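Local coordinates for flagellar hook protein FlgE (Caulobacter crescentus CB15, PDB 5AY6) that forms the flagellar hook, the universal joint that probably passes motor torque to the filament, seen here as a fragment without its terminal regions, at residues P165-L173 with Q296-T304. Sequence-based numbering, arbitrary orientation.
Sequences PDFEVQIPL and QSVVQSVNT
Phe167 packs on Val299, and Val169 on both Val299 and Val302. CZ of Phe167 lies 3.7 Å from CG2 of Val299. The same CG2 packs at 3.9 Å on CG2 of Val169. Further along, CG1 of Val169 meets CG2 of Val302 at 4.0 Å. Ile171 touches Val302 more loosely.

Backbone carbonyls meet methyls too. Gln170 O points toward CG2 of Val302, at 3.8 Å.

The Phe167 ring also makes a CH-pi contact. CB of Ser297 sits over one face, 4.0 Å from the ring centroid and 16° off the normal. The backbone N of Val299 lies at the ring edge. With CG anti to the backbone N (chi1 -163°), the ring reaches across to the other strand. Cutting Phe167 back to an alanine is likely to open a gap beside Val299 and strip Ser297 CB of its aromatic face.

Polar links lie at one end. Ser297 OG is hydrogen-bonded to a water at 2.7 Å, which makes a weak bond to Asp166 O. That hydroxyl is also hydrogen-bonded to the backbone N of Arg14.

Strand 167-174 pairs with 180-189, and strand 298-304 with 6-12, in different sheets. The axes of 167-173 and 298-304 approach to 7.8 Å and run 26° from parallel. The side-chain face of 298-304 packs against the backbone edge of 167-173, joining the edge strands of two beta sheets within the FlaE D2 family region.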
loop_
_atom_site.group_PDB
_atom_site.type_symbol
_atom_site.label_atom_id
_atom_site.label_comp_id
_atom_site.label_asym_id
_atom_site.label_seq_id
_atom_site.Cartn_x
_atom_site.Cartn_y
_atom_site.Cartn_z
ATOM N N PRO A 165 6.420 7.551 5.496
ATOM C CA PRO A 165 5.254 7.015 6.214
ATOM C C PRO A 165 4.422 8.105 6.893
ATOM O O PRO A 165 4.949 9.186 7.170
ATOM C CB PRO A 165 5.881 6.088 7.269
ATOM C CG PRO A 165 7.272 5.833 6.797
ATOM C CD PRO A 165 7.686 7.082 6.080
ATOM N N ASP A 166 3.143 7.822 7.139
ATOM C CA ASP A 166 2.291 8.695 7.953
ATOM C C ASP A 166 2.571 8.484 9.432
ATOM O O ASP A 166 2.413 9.396 10.245
ATOM C CB ASP A 166 0.810 8.436 7.681
ATOM C CG ASP A 166 0.363 8.970 6.347
ATOM O OD1 ASP A 166 0.928 9.992 5.898
ATOM O OD2 ASP A 166 -0.552 8.368 5.748
ATOM N N PHE A 167 2.964 7.266 9.783
ATOM C CA PHE A 167 3.280 6.963 11.168
ATOM C C PHE A 167 4.150 5.725 11.270
ATOM O O PHE A 167 4.073 4.827 10.433
ATOM C CB PHE A 167 2.003 6.777 11.990
ATOM C CG PHE A 167 2.224 6.871 13.476
ATOM C CD1 PHE A 167 2.730 8.035 14.041
ATOM C CD2 PHE A 167 1.930 5.802 14.304
ATOM C CE1 PHE A 167 2.936 8.127 15.409
ATOM C CE2 PHE A 167 2.131 5.890 15.674
ATOM C CZ PHE A 167 2.637 7.051 16.224
ATOM N N GLU A 168 4.979 5.689 12.305
ATOM C CA GLU A 168 5.864 4.561 12.533
ATOM C C GLU A 168 5.876 4.146 13.999
ATOM O O GLU A 168 5.768 4.980 14.904
ATOM C CB GLU A 168 7.289 4.887 12.082
ATOM C CG GLU A 168 7.443 5.126 10.597
ATOM C CD GLU A 168 8.902 5.182 10.175
ATOM O OE1 GLU A 168 9.698 5.867 10.851
ATOM O OE2 GLU A 168 9.252 4.529 9.170
ATOM N N VAL A 169 6.006 2.845 14.220
ATOM C CA VAL A 169 6.238 2.302 15.550
ATOM C C VAL A 169 7.572 1.568 15.556
ATOM O O VAL A 169 7.741 0.596 14.830
ATOM C CB VAL A 169 5.122 1.336 15.975
ATOM C CG1 VAL A 169 5.417 0.761 17.355
ATOM C CG2 VAL A 169 3.781 2.048 15.960
ATOM N N GLN A 170 8.528 2.042 16.345
ATOM C CA GLN A 170 9.816 1.371 16.419
ATOM C C GLN A 170 9.780 0.230 17.425
ATOM O O GLN A 170 9.267 0.377 18.535
ATOM C CB GLN A 170 10.939 2.352 16.775
ATOM C CG GLN A 170 11.246 3.365 15.683
ATOM C CD GLN A 170 12.644 3.946 15.798
ATOM O OE1 GLN A 170 13.264 3.904 16.861
ATOM N NE2 GLN A 170 13.155 4.474 14.692
ATOM N N ILE A 171 10.320 -0.912 17.017
ATOM C CA ILE A 171 10.317 -2.107 17.846
ATOM C C ILE A 171 11.740 -2.620 18.042
ATOM O O ILE A 171 12.282 -3.316 17.180
ATOM C CB ILE A 171 9.459 -3.214 17.223
ATOM C CG1 ILE A 171 8.064 -2.691 16.890
ATOM C CG2 ILE A 171 9.364 -4.395 18.167
ATOM C CD1 ILE A 171 7.217 -3.667 16.100
ATOM N N PRO A 172 12.361 -2.259 19.171
ATOM C CA PRO A 172 13.720 -2.710 19.486
ATOM C C PRO A 172 13.776 -4.190 19.859
ATOM O O PRO A 172 13.073 -4.633 20.769
ATOM C CB PRO A 172 14.110 -1.830 20.677
ATOM C CG PRO A 172 12.811 -1.466 21.309
ATOM C CD PRO A 172 11.833 -1.330 20.185
ATOM N N LEU A 173 14.604 -4.947 19.149
ATOM C CA LEU A 173 14.816 -6.354 19.464
ATOM C C LEU A 173 16.207 -6.566 20.045
ATOM O O LEU A 173 17.174 -5.962 19.584
ATOM C CB LEU A 173 14.647 -7.226 18.215
ATOM C CG LEU A 173 13.337 -7.190 17.428
ATOM C CD1 LEU A 173 13.415 -8.137 16.238
ATOM C CD2 LEU A 173 12.162 -7.549 18.313
ATOM N N GLN A 296 -4.914 11.830 18.389
ATOM C CA GLN A 296 -3.516 11.904 17.977
ATOM C C GLN A 296 -2.928 10.527 17.671
ATOM O O GLN A 296 -3.140 9.574 18.422
ATOM C CB GLN A 296 -2.690 12.594 19.069
ATOM C CG GLN A 296 -1.181 12.578 18.841
ATOM C CD GLN A 296 -0.748 13.446 17.672
ATOM O OE1 GLN A 296 -1.133 14.613 17.572
ATOM N NE2 GLN A 296 0.052 12.877 16.778
ATOM N N SER A 297 -2.228 10.417 16.547
ATOM C CA SER A 297 -1.424 9.233 16.276
ATOM C C SER A 297 -0.295 9.225 17.288
ATOM O O SER A 297 0.468 10.185 17.365
ATOM C CB SER A 297 -0.866 9.237 14.847
ATOM O OG SER A 297 -1.869 8.945 13.889
ATOM N N VAL A 298 -0.187 8.157 18.071
ATOM C CA VAL A 298 0.809 8.125 19.134
ATOM C C VAL A 298 1.175 6.694 19.520
ATOM O O VAL A 298 0.341 5.791 19.468
ATOM C CB VAL A 298 0.309 8.896 20.388
ATOM C CG1 VAL A 298 -0.924 8.228 20.977
ATOM C CG2 VAL A 298 1.406 9.018 21.435
ATOM N N VAL A 299 2.435 6.492 19.883
ATOM C CA VAL A 299 2.863 5.238 20.484
ATOM C C VAL A 299 2.740 5.351 22.000
ATOM O O VAL A 299 3.463 6.120 22.632
ATOM C CB VAL A 299 4.312 4.885 20.097
ATOM C CG1 VAL A 299 4.743 3.581 20.763
ATOM C CG2 VAL A 299 4.450 4.792 18.586
ATOM N N GLN A 300 1.814 4.595 22.579
ATOM C CA GLN A 300 1.616 4.611 24.024
ATOM C C GLN A 300 2.733 3.844 24.717
ATOM O O GLN A 300 3.328 4.333 25.675
ATOM C CB GLN A 300 0.248 4.030 24.375
ATOM C CG GLN A 300 -0.894 4.756 23.676
ATOM C CD GLN A 300 -2.064 3.852 23.353
ATOM O OE1 GLN A 300 -2.105 2.692 23.765
ATOM N NE2 GLN A 300 -3.025 4.380 22.602
ATOM N N SER A 301 3.021 2.645 24.217
ATOM C CA SER A 301 4.138 1.849 24.713
ATOM C C SER A 301 4.392 0.637 23.826
ATOM O O SER A 301 3.527 0.224 23.053
ATOM C CB SER A 301 3.885 1.374 26.147
ATOM O OG SER A 301 2.856 0.399 26.183
ATOM N N VAL A 302 5.587 0.071 23.953
ATOM C CA VAL A 302 5.914 -1.192 23.309
ATOM C C VAL A 302 6.418 -2.160 24.374
ATOM O O VAL A 302 7.436 -1.912 25.019
ATOM C CB VAL A 302 6.972 -1.020 22.195
ATOM C CG1 VAL A 302 7.277 -2.357 21.536
ATOM C CG2 VAL A 302 6.491 -0.013 21.155
ATOM N N ASN A 303 5.685 -3.248 24.585
ATOM C CA ASN A 303 6.118 -4.268 25.529
ATOM C C ASN A 303 7.012 -5.272 24.824
ATOM O O ASN A 303 6.729 -5.660 23.698
ATOM C CB ASN A 303 4.927 -5.005 26.148
ATOM C CG ASN A 303 3.968 -4.084 26.871
ATOM O OD1 ASN A 303 2.791 -3.999 26.517
ATOM N ND2 ASN A 303 4.457 -3.409 27.905
ATOM N N THR A 304 8.089 -5.684 25.481
ATOM C CA THR A 304 8.919 -6.780 24.997
ATOM C C THR A 304 9.159 -7.725 26.169
ATOM O O THR A 304 9.074 -7.308 27.327
ATOM C CB THR A 304 10.263 -6.280 24.418
ATOM O OG1 THR A 304 11.002 -5.620 25.449
ATOM C CG2 THR A 304 10.037 -5.290 23.266
HETATM O O HOH W 1 -0.713 9.763 11.615
#